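Local coordinates for uncharacterized protein Rv2277c (PDB 5VUG) that is of unknown cellular role but folds as a TIM barrel of the glycerophosphodiester phosphodiesterase family and possibly hydrolyses phosphodiesters, at residues 23-29 with 99-105; 43-47 with 56-60; 200-206 with 244-250. All blocks are in the same frame, centred on the assembly; numbering follows the deposited sequence.

Contact 1 (23-29 with 99-105)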
loop_
_atom_site.group_PDB
_atom_site.type_symbol
_atom_site.label_atom_id
_atom_site.label_comp_id
_atom_site.label_asym_id
_atom_site.label_seq_id
_atom_site.Cartn_x
_atom_site.Cartn_y
_atom_site.Cartn_z
ATOM N N PHE A 23 -9.068 -5.897 33.217
ATOM C CA PHE A 23 -8.689 -5.156 34.412
ATOM C C PHE A 23 -7.906 -3.936 33.964
ATOM O O PHE A 23 -7.437 -3.888 32.821
ATOM C CB PHE A 23 -7.816 -6.014 35.341
ATOM C CG PHE A 23 -8.543 -7.184 35.933
ATOM C CD1 PHE A 23 -9.278 -7.040 37.102
ATOM C CD2 PHE A 23 -8.510 -8.423 35.307
ATOM C CE1 PHE A 23 -9.960 -8.111 37.636
ATOM C CE2 PHE A 23 -9.199 -9.505 35.836
ATOM C CZ PHE A 23 -9.914 -9.353 37.004
ATOM N N PRO A 24 -7.751 -2.914 34.843
ATOM C CA PRO A 24 -7.012 -1.702 34.447
ATOM C C PRO A 24 -5.658 -2.017 33.831
ATOM O O PRO A 24 -4.839 -2.719 34.436
ATOM C CB PRO A 24 -6.866 -0.941 35.770
ATOM C CG PRO A 24 -8.133 -1.315 36.519
ATOM C CD PRO A 24 -8.347 -2.777 36.186
ATOM N N GLU A 25 -5.432 -1.533 32.614
ATOM C CA GLU A 25 -4.243 -1.930 31.873
ATOM C C GLU A 25 -2.976 -1.501 32.605
ATOM O O GLU A 25 -2.945 -0.494 33.316
ATOM C CB GLU A 25 -4.265 -1.332 30.468
ATOM C CG GLU A 25 -4.314 0.194 30.429
ATOM C CD GLU A 25 -4.196 0.720 29.029
ATOM O OE1 GLU A 25 -5.109 0.466 28.225
ATOM O OE2 GLU A 25 -3.180 1.372 28.725
ATOM N N ASN A 26 -1.917 -2.290 32.434
ATOM C CA ASN A 26 -0.602 -1.918 32.943
ATOM C C ASN A 26 -0.580 -1.715 34.465
ATOM O O ASN A 26 0.159 -0.872 34.980
ATOM C CB ASN A 26 -0.042 -0.704 32.195
ATOM C CG ASN A 26 0.441 -1.054 30.799
ATOM O OD1 ASN A 26 1.131 -2.067 30.606
ATOM N ND2 ASN A 26 0.093 -0.214 29.814
ATOM N N THR A 27 -1.362 -2.514 35.199
ATOM C CA THR A 27 -1.325 -2.519 36.661
ATOM C C THR A 27 -0.949 -3.907 37.167
ATOM O O THR A 27 -1.093 -4.902 36.459
ATOM C CB THR A 27 -2.670 -2.106 37.289
ATOM O OG1 THR A 27 -3.679 -3.059 36.929
ATOM C CG2 THR A 27 -3.069 -0.701 36.824
ATOM N N VAL A 28 -0.466 -3.966 38.413
ATOM C CA VAL A 28 -0.150 -5.262 39.021
ATOM C C VAL A 28 -1.405 -6.123 39.161
ATOM O O VAL A 28 -1.362 -7.338 38.929
ATOM C CB VAL A 28 0.618 -5.090 40.347
ATOM C CG1 VAL A 28 0.724 -6.434 41.101
ATOM C CG2 VAL A 28 2.007 -4.499 40.066
ATOM N N LEU A 29 -2.548 -5.511 39.499
ATOM C CA LEU A 29 -3.797 -6.273 39.542
ATOM C C LEU A 29 -4.048 -6.980 38.215
ATOM O O LEU A 29 -4.351 -8.180 38.180
ATOM C CB LEU A 29 -4.986 -5.381 39.926
ATOM C CG LEU A 29 -6.343 -6.109 39.984
ATOM C CD1 LEU A 29 -6.331 -7.156 41.077
ATOM C CD2 LEU A 29 -7.517 -5.152 40.190
ATOM N N TYR A 99 -12.902 1.010 39.976
ATOM C CA TYR A 99 -11.604 1.108 40.628
ATOM C C TYR A 99 -11.297 2.495 41.181
ATOM O O TYR A 99 -10.211 2.700 41.731
ATOM C CB TYR A 99 -10.481 0.577 39.720
ATOM C CG TYR A 99 -10.643 -0.900 39.447
ATOM C CD1 TYR A 99 -10.208 -1.842 40.364
ATOM C CD2 TYR A 99 -11.269 -1.353 38.285
ATOM C CE1 TYR A 99 -10.376 -3.200 40.130
ATOM C CE2 TYR A 99 -11.438 -2.706 38.044
ATOM C CZ TYR A 99 -10.987 -3.626 38.969
ATOM O OH TYR A 99 -11.156 -4.981 38.745
ATOM N N ARG A 100 -12.227 3.448 41.076
ATOM C CA ARG A 100 -12.038 4.708 41.791
ATOM C C ARG A 100 -12.065 4.503 43.297
ATOM O O ARG A 100 -11.452 5.280 44.037
ATOM C CB ARG A 100 -13.101 5.724 41.392
ATOM C CG ARG A 100 -12.899 6.213 40.003
ATOM C CD ARG A 100 -13.523 7.561 39.756
ATOM N NE ARG A 100 -13.288 7.889 38.361
ATOM C CZ ARG A 100 -13.895 8.846 37.683
ATOM N NH1 ARG A 100 -14.812 9.619 38.267
ATOM N NH2 ARG A 100 -13.576 9.024 36.412
ATOM N N GLN A 101 -12.759 3.471 43.765
ATOM C CA GLN A 101 -12.828 3.173 45.185
ATOM C C GLN A 101 -11.904 2.038 45.601
ATOM O O GLN A 101 -11.784 1.767 46.801
ATOM C CB GLN A 101 -14.271 2.848 45.593
ATOM C CG GLN A 101 -15.335 3.444 44.671
ATOM C CD GLN A 101 -15.268 4.962 44.567
ATOM O OE1 GLN A 101 -14.707 5.638 45.432
ATOM N NE2 GLN A 101 -15.840 5.503 43.497
ATOM N N ARG A 102 -11.247 1.368 44.641
ATOM C CA ARG A 102 -10.291 0.293 44.919
ATOM C C ARG A 102 -9.111 0.541 43.979
ATOM O O ARG A 102 -9.005 -0.077 42.919
ATOM C CB ARG A 102 -10.905 -1.093 44.703
ATOM C CG ARG A 102 -9.973 -2.264 45.060
ATOM C CD ARG A 102 -9.406 -2.967 43.819
ATOM N NE ARG A 102 -8.513 -4.078 44.155
ATOM C CZ ARG A 102 -7.186 -4.040 44.050
ATOM N NH1 ARG A 102 -6.578 -2.946 43.610
ATOM N NH2 ARG A 102 -6.464 -5.105 44.381
ATOM N N ALA A 103 -8.222 1.446 44.386
ATOM C CA ALA A 103 -7.205 1.963 43.477
ATOM C C ALA A 103 -6.266 0.867 42.986
ATOM O O ALA A 103 -5.876 -0.034 43.738
ATOM C CB ALA A 103 -6.393 3.064 44.155
ATOM N N THR A 104 -5.922 0.948 41.699
ATOM C CA THR A 104 -4.854 0.161 41.093
ATOM C C THR A 104 -3.765 1.147 40.680
ATOM O O THR A 104 -3.878 1.789 39.622
ATOM C CB THR A 104 -5.380 -0.605 39.871
ATOM O OG1 THR A 104 -6.014 0.308 38.963
ATOM C CG2 THR A 104 -6.396 -1.669 40.282
ATOM N N PRO A 105 -2.713 1.327 41.479
ATOM C CA PRO A 105 -1.749 2.401 41.206
ATOM C C PRO A 105 -0.857 2.090 40.014
ATOM O O PRO A 105 -0.738 0.951 39.565
ATOM C CB PRO A 105 -0.919 2.474 42.493
ATOM C CG PRO A 105 -1.079 1.147 43.138
ATOM C CD PRO A 105 -2.440 0.636 42.749
HETATM O O HOH W 1 -0.308 -1.641 40.211
#
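The Pro-Glu-Asn-Thr turn characteristic of this family, here Pro24 to Thr27, leads into helix 28-36 on the barrel rim and packs against the loop before helix 109-114, with Pro24, Thr27 and Leu29 set against Tyr99 and Thr104. Pro24 lies across one face of the Tyr99 ring in a CH-pi contact: its CG sits 3.9 Å from the centroid of that ring, 24° off the normal. The same ring meets Leu29 obliquely, CD2 of the leucine coming 3.5 Å from CE1 of the tyrosine. At the far end of the tyrosine the hydroxyl runs into the edge of another ring, with Tyr99 OH 3.2 Å from Phe23 CD1. Thr104 touches Pro24 and Leu29 with its two branches. With chi1 at 54°, its OG1 falls between the backbone N and the carbonyl carbon and rests 3.5 Å from Pro24 CB, while its methyl CG2 turns to Leu29 CD2 at 3.7 Å. Farther out, Leu29 lays its methyls over one face of the Arg102 guanidinium.

The turn itself is type II. Thr27 OG1 braces it by donating to Pro24 O at 2.8 Å, and as the N-cap residue it also takes the amide of Ala30. Behind this surface, Glu25 forms a salt bridge to Arg17, and Asn84 holds the other loop through Tyr99 O and Thr104 N.

No direct hydrogen bond joins the two segments. One water spans them, accepting from Val28 N at 2.9 Å and donating to Pro105 O at 2.7 Å, and thereby occupies an amide of the first helical turn. The two loops are therefore matched mainly by shape and CH contacts, and the polar link between them is a single water bridge.

Contact 2 (43-47 with 56-60)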
loop_
_atom_site.group_PDB
_atom_site.type_symbol
_atom_site.label_atom_id
_atom_site.label_comp_id
_atom_site.label_asym_id
_atom_site.label_seq_id
_atom_site.Cartn_x
_atom_site.Cartn_y
_atom_site.Cartn_z
ATOM N N TRP A 43 2.622 -8.433 27.830
ATOM C CA TRP A 43 2.992 -7.253 27.052
ATOM C C TRP A 43 2.700 -6.013 27.897
ATOM O O TRP A 43 1.553 -5.784 28.286
ATOM C CB TRP A 43 2.170 -7.215 25.756
ATOM C CG TRP A 43 2.434 -6.022 24.865
ATOM C CD1 TRP A 43 2.080 -4.709 25.095
ATOM C CD2 TRP A 43 3.091 -6.039 23.593
ATOM N NE1 TRP A 43 2.487 -3.919 24.042
ATOM C CE2 TRP A 43 3.116 -4.706 23.111
ATOM C CE3 TRP A 43 3.669 -7.051 22.815
ATOM C CZ2 TRP A 43 3.700 -4.361 21.890
ATOM C CZ3 TRP A 43 4.251 -6.706 21.600
ATOM C CH2 TRP A 43 4.267 -5.367 21.152
ATOM N N LEU A 44 3.725 -5.206 28.162
ATOM C CA LEU A 44 3.610 -4.087 29.089
ATOM C C LEU A 44 4.162 -2.832 28.429
ATOM O O LEU A 44 5.167 -2.897 27.710
ATOM C CB LEU A 44 4.417 -4.384 30.361
ATOM C CG LEU A 44 4.069 -5.675 31.114
ATOM C CD1 LEU A 44 5.075 -5.952 32.217
ATOM C CD2 LEU A 44 2.629 -5.619 31.664
ATOM N N THR A 45 3.535 -1.679 28.682
ATOM C CA THR A 45 3.985 -0.424 28.084
ATOM C C THR A 45 4.790 0.346 29.122
ATOM O O THR A 45 4.315 0.544 30.243
ATOM C CB THR A 45 2.812 0.451 27.627
ATOM O OG1 THR A 45 1.740 -0.364 27.143
ATOM C CG2 THR A 45 3.286 1.390 26.531
ATOM N N VAL A 46 5.992 0.794 28.750
ATOM C CA VAL A 46 6.962 1.321 29.710
ATOM C C VAL A 46 7.302 2.774 29.379
ATOM O O VAL A 46 7.577 3.113 28.220
ATOM C CB VAL A 46 8.234 0.456 29.766
ATOM C CG1 VAL A 46 9.096 0.870 30.952
ATOM C CG2 VAL A 46 7.863 -1.033 29.840
ATOM N N GLN A 47 7.263 3.630 30.401
ATOM C CA GLN A 47 7.745 5.011 30.347
ATOM C C GLN A 47 8.642 5.233 31.563
ATOM O O GLN A 47 8.822 4.334 32.386
ATOM C CB GLN A 47 6.583 6.017 30.235
ATOM C CG GLN A 47 5.750 5.819 28.959
ATOM C CD GLN A 47 4.754 6.942 28.728
ATOM O OE1 GLN A 47 5.137 8.111 28.654
ATOM N NE2 GLN A 47 3.476 6.596 28.608
ATOM N N LEU A 56 5.011 1.531 34.376
ATOM C CA LEU A 56 4.103 1.045 33.337
ATOM C C LEU A 56 3.020 2.088 33.094
ATOM O O LEU A 56 2.264 2.427 34.009
ATOM C CB LEU A 56 3.457 -0.289 33.715
ATOM C CG LEU A 56 4.386 -1.461 34.029
ATOM C CD1 LEU A 56 3.568 -2.749 34.049
ATOM C CD2 LEU A 56 5.535 -1.554 33.006
ATOM N N TYR A 57 2.954 2.598 31.864
ATOM C CA TYR A 57 1.933 3.564 31.476
ATOM C C TYR A 57 1.967 3.707 29.962
ATOM O O TYR A 57 3.045 3.843 29.376
ATOM C CB TYR A 57 2.117 4.929 32.170
ATOM C CG TYR A 57 0.882 5.778 32.017
ATOM C CD1 TYR A 57 -0.291 5.454 32.700
ATOM C CD2 TYR A 57 0.861 6.867 31.156
ATOM C CE1 TYR A 57 -1.438 6.209 32.552
ATOM C CE2 TYR A 57 -0.295 7.627 30.998
ATOM C CZ TYR A 57 -1.442 7.278 31.699
ATOM O OH TYR A 57 -2.618 7.979 31.561
ATOM N N ARG A 58 0.805 3.628 29.318
ATOM C CA ARG A 58 0.733 3.660 27.854
ATOM C C ARG A 58 0.441 5.046 27.262
ATOM O O ARG A 58 1.139 5.469 26.328
ATOM C CB ARG A 58 -0.237 2.589 27.337
ATOM C CG ARG A 58 -0.500 2.598 25.842
ATOM C CD ARG A 58 -1.780 3.308 25.455
ATOM N NE ARG A 58 -2.970 2.878 26.198
ATOM C CZ ARG A 58 -4.150 3.480 26.062
ATOM N NH1 ARG A 58 -4.267 4.496 25.216
ATOM N NH2 ARG A 58 -5.203 3.085 26.760
ATOM N N PRO A 59 -0.569 5.779 27.735
ATOM C CA PRO A 59 -0.909 7.051 27.081
ATOM C C PRO A 59 0.185 8.102 27.232
ATOM O O PRO A 59 1.072 8.019 28.085
ATOM C CB PRO A 59 -2.189 7.488 27.803
ATOM C CG PRO A 59 -2.785 6.217 28.306
ATOM C CD PRO A 59 -1.593 5.394 28.724
ATOM N N SER A 60 0.103 9.130 26.386
ATOM C CA SER A 60 1.084 10.206 26.492
ATOM C C SER A 60 0.835 11.086 27.716
ATOM O O SER A 60 1.782 11.661 28.265
ATOM C CB SER A 60 1.124 11.023 25.204
ATOM O OG SER A 60 -0.153 11.549 24.907
HETATM O O HOH W 2 4.082 10.500 29.187
#
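Gln47, on strand 41-48 of the barrel, reaches across to segment 56-60 and grips its backbone with both N-H groups of its amide. Its CG swings to the side of the backbone N (chi1 -61°) and the chain runs extended from there, which carries NE2 to 2.9 Å from Tyr57 O and 2.8 Å from Pro59 O. Both acceptors lie close to the amide plane, yet NE2 stands well above each carbonyl plane, 66° out of that of Tyr57. OE1 takes a water that also donates to Ser60 O.

Val46 and Leu56 form an antiparallel non-hydrogen-bonded pair, and Tyr57 N donates to Thr45 O at 2.9 Å. The chain leaves the strand after Leu56, where Gln47 takes over. Thr45 OG1 lies 3.6 Å from Arg58 CB. Arg58 starts straight (chi1 175°), then bends twice and leads its guanidinium off to a salt bridge with Glu25. On the other side of the strand, Leu44 CD2 packs 3.8 Å from Leu56 CD1.

Family enzymes usually carry acidic metal ligands on this strand and a His-Asp pair in this loop. Here Trp43 and Thr45, and Arg58-Pro59, probably stand in those places, and the Arg58 charge beside Glu25 makes a classical metal site less likely. Whatever stands there, amide and backbone bonds hold 56-60 to the strand.

Contact 3 (200-206 with 244-250)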
loop_
_atom_site.group_PDB
_atom_site.type_symbol
_atom_site.label_atom_id
_atom_site.label_comp_id
_atom_site.label_asym_id
_atom_site.label_seq_id
_atom_site.Cartn_x
_atom_site.Cartn_y
_atom_site.Cartn_z
ATOM N N LYS A 200 14.864 -13.213 15.651
ATOM C CA LYS A 200 14.160 -12.044 16.168
ATOM C C LYS A 200 12.657 -12.274 16.231
ATOM O O LYS A 200 12.084 -12.994 15.406
ATOM C CB LYS A 200 14.410 -10.833 15.269
ATOM C CG LYS A 200 15.838 -10.381 15.230
ATOM C CD LYS A 200 15.969 -9.106 15.988
ATOM C CE LYS A 200 17.397 -8.635 16.051
ATOM N NZ LYS A 200 17.590 -7.835 17.287
ATOM N N TRP A 201 12.022 -11.627 17.208
ATOM C CA TRP A 201 10.573 -11.466 17.208
ATOM C C TRP A 201 10.166 -10.366 16.236
ATOM O O TRP A 201 10.839 -9.335 16.115
ATOM C CB TRP A 201 10.077 -11.066 18.602
ATOM C CG TRP A 201 9.807 -12.218 19.513
ATOM C CD1 TRP A 201 10.635 -12.708 20.476
ATOM C CD2 TRP A 201 8.626 -13.030 19.543
ATOM N NE1 TRP A 201 10.048 -13.784 21.106
ATOM C CE2 TRP A 201 8.812 -13.998 20.555
ATOM C CE3 TRP A 201 7.426 -13.037 18.811
ATOM C CZ2 TRP A 201 7.845 -14.962 20.857
ATOM C CZ3 TRP A 201 6.467 -14.005 19.109
ATOM C CH2 TRP A 201 6.683 -14.952 20.122
ATOM N N ALA A 202 9.046 -10.585 15.554
ATOM C CA ALA A 202 8.400 -9.561 14.746
ATOM C C ALA A 202 6.906 -9.640 15.009
ATOM O O ALA A 202 6.389 -10.706 15.344
ATOM C CB ALA A 202 8.648 -9.782 13.252
ATOM N N GLY A 203 6.213 -8.507 14.866
ATOM C CA GLY A 203 4.779 -8.479 15.082
ATOM C C GLY A 203 4.083 -7.472 14.189
ATOM O O GLY A 203 4.689 -6.511 13.713
ATOM N N PHE A 204 2.795 -7.718 13.945
ATOM C CA PHE A 204 1.983 -6.781 13.180
ATOM C C PHE A 204 0.529 -7.176 13.356
ATOM O O PHE A 204 0.232 -8.347 13.594
ATOM C CB PHE A 204 2.336 -6.793 11.685
ATOM C CG PHE A 204 2.141 -5.466 11.013
ATOM C CD1 PHE A 204 3.084 -4.461 11.152
ATOM C CD2 PHE A 204 1.023 -5.225 10.233
ATOM C CE1 PHE A 204 2.911 -3.233 10.528
ATOM C CE2 PHE A 204 0.841 -3.996 9.603
ATOM C CZ PHE A 204 1.792 -3.001 9.755
ATOM N N GLU A 205 -0.361 -6.186 13.227
ATOM C CA GLU A 205 -1.802 -6.413 13.291
ATOM C C GLU A 205 -2.261 -7.399 12.222
ATOM O O GLU A 205 -1.728 -7.442 11.111
ATOM C CB GLU A 205 -2.550 -5.093 13.059
ATOM C CG GLU A 205 -2.619 -4.151 14.253
ATOM C CD GLU A 205 -1.331 -3.394 14.542
ATOM O OE1 GLU A 205 -0.349 -3.513 13.785
ATOM O OE2 GLU A 205 -1.310 -2.665 15.557
ATOM N N LEU A 206 -3.289 -8.188 12.567
ATOM C CA LEU A 206 -3.940 -9.055 11.584
ATOM C C LEU A 206 -4.705 -8.254 10.542
ATOM O O LEU A 206 -4.854 -8.710 9.399
ATOM C CB LEU A 206 -4.911 -10.012 12.279
ATOM C CG LEU A 206 -4.439 -11.432 12.578
ATOM C CD1 LEU A 206 -3.104 -11.415 13.284
ATOM C CD2 LEU A 206 -5.495 -12.182 13.396
HETATM N N MSE A 244 13.103 -16.881 13.369
HETATM C CA MSE A 244 12.220 -15.770 13.717
HETATM C C MSE A 244 10.950 -16.281 14.389
HETATM O O MSE A 244 10.479 -17.383 14.108
HETATM C CB MSE A 244 11.811 -14.950 12.487
HETATM C CG MSE A 244 12.937 -14.145 11.845
HETATM SE SE MSE A 244 12.258 -12.667 10.737
HETATM C CE MSE A 244 12.027 -11.306 12.106
ATOM N N LYS A 245 10.391 -15.457 15.271
ATOM C CA LYS A 245 9.105 -15.716 15.900
ATOM C C LYS A 245 8.180 -14.560 15.554
ATOM O O LYS A 245 8.618 -13.407 15.515
ATOM C CB LYS A 245 9.264 -15.845 17.423
ATOM C CG LYS A 245 10.177 -17.000 17.832
ATOM C CD LYS A 245 10.462 -16.991 19.320
ATOM C CE LYS A 245 11.321 -18.193 19.721
ATOM N NZ LYS A 245 11.524 -18.296 21.196
ATOM N N VAL A 246 6.918 -14.865 15.252
ATOM C CA VAL A 246 5.989 -13.861 14.737
ATOM C C VAL A 246 4.744 -13.790 15.613
ATOM O O VAL A 246 4.173 -14.817 16.005
ATOM C CB VAL A 246 5.641 -14.055 13.242
ATOM C CG1 VAL A 246 6.882 -13.798 12.373
ATOM C CG2 VAL A 246 5.075 -15.446 12.975
HETATM N N MSE A 247 4.333 -12.564 15.919
HETATM C CA MSE A 247 3.144 -12.309 16.728
HETATM C C MSE A 247 2.094 -11.534 15.954
HETATM O O MSE A 247 2.408 -10.547 15.267
HETATM C CB MSE A 247 3.520 -11.525 17.991
HETATM C CG MSE A 247 2.331 -11.284 18.950
HETATM SE SE MSE A 247 2.861 -10.271 20.544
HETATM C CE MSE A 247 4.434 -11.283 21.049
ATOM N N GLY A 248 0.843 -11.979 16.058
ATOM C CA GLY A 248 -0.261 -11.214 15.509
ATOM C C GLY A 248 -0.765 -10.213 16.527
ATOM O O GLY A 248 -1.073 -10.596 17.660
ATOM N N PHE A 249 -0.812 -8.932 16.167
ATOM C CA PHE A 249 -1.337 -7.912 17.067
ATOM C C PHE A 249 -2.849 -7.781 16.869
ATOM O O PHE A 249 -3.399 -8.128 15.819
ATOM C CB PHE A 249 -0.703 -6.545 16.776
ATOM C CG PHE A 249 0.794 -6.476 17.010
ATOM C CD1 PHE A 249 1.446 -7.388 17.833
ATOM C CD2 PHE A 249 1.536 -5.446 16.438
ATOM C CE1 PHE A 249 2.821 -7.286 18.063
ATOM C CE2 PHE A 249 2.907 -5.345 16.651
ATOM C CZ PHE A 249 3.545 -6.264 17.471
ATOM N N ALA A 250 -3.517 -7.242 17.890
ATOM C CA ALA A 250 -4.945 -6.912 17.814
ATOM C C ALA A 250 -5.794 -8.131 17.441
ATOM O O ALA A 250 -6.637 -8.084 16.541
ATOM C CB ALA A 250 -5.197 -5.726 16.877
#
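The ring of Phe249 lies flat on the Gly203-Phe204 peptide, and this is the apolar heart of the pairing between strands 201-205 and 245-249. Turned to the side of its own backbone N (chi1 -64°), the ring leans back over the neighbouring strand, where CZ comes 3.5 Å from Gly203 CA; the bare glycine leaves room for that approach. On the same face, Met247, a selenomethionine, touches Trp201 obliquely, its CE 3.9 Å from Trp201 CZ3. The indole in turn is covered by Lys245, whose CB sits 3.4 Å from the centroid of the six-membered ring, almost on its normal, in a CH-pi contact; CD continues along the indole.

The reverse face is simpler. Ala202 CB meets CE of Met244, also selenomethionine, at 3.9 Å, and Leu206 CD1 settles 3.6 Å from Gly248 CA.

Between the faces runs a parallel ladder of six backbone bonds: Lys245 N donates to Lys200 O at one end and Leu206 N to Phe249 O at the other. Met247 N to Ala202 O is 2.8 Å long, and the strand axes cross at -22°.

At the polar edge, Glu205 OE1 lies in the plane of the Phe249 ring, 3.8 Å from CD2, its carboxylate turned 86° from that ring; the same oxygen pairs with Arg176. Lys200 bends away to Val172 O.

Phe249 faces into the barrel, where it meets Tyr154 close to a bound glycerol, and strand 267-270 flanks Met247. Ala202, Val246 and Met244 look outward to Phe238 of helix 232-239, while Phe204 lies against helix 176-189 and touches Glu214 of the second subunit.

How the contacts relate
Contacts 2 and 3 are buried and reach the same curled sheet, meeting inside the barrel where Trp43 CH2 packs on Phe249 CZ at 3.9 Å. Contact 1 lies farther out and is only partly buried; it stands on the other side of the chain's centre from contact 3 and does not touch it. It does join contact 2: the 24-27 turn touches the 99-105 loop with Pro24 and Thr27, and the strand region with Glu25, through its salt bridge, and Asn26, through a probable bond from Thr45 N. The chemistry follows position: a regular parallel ladder in contact 3, a short antiparallel pairing extended by a side-chain amide in contact 2, and CH contacts with a bridging water in contact 1.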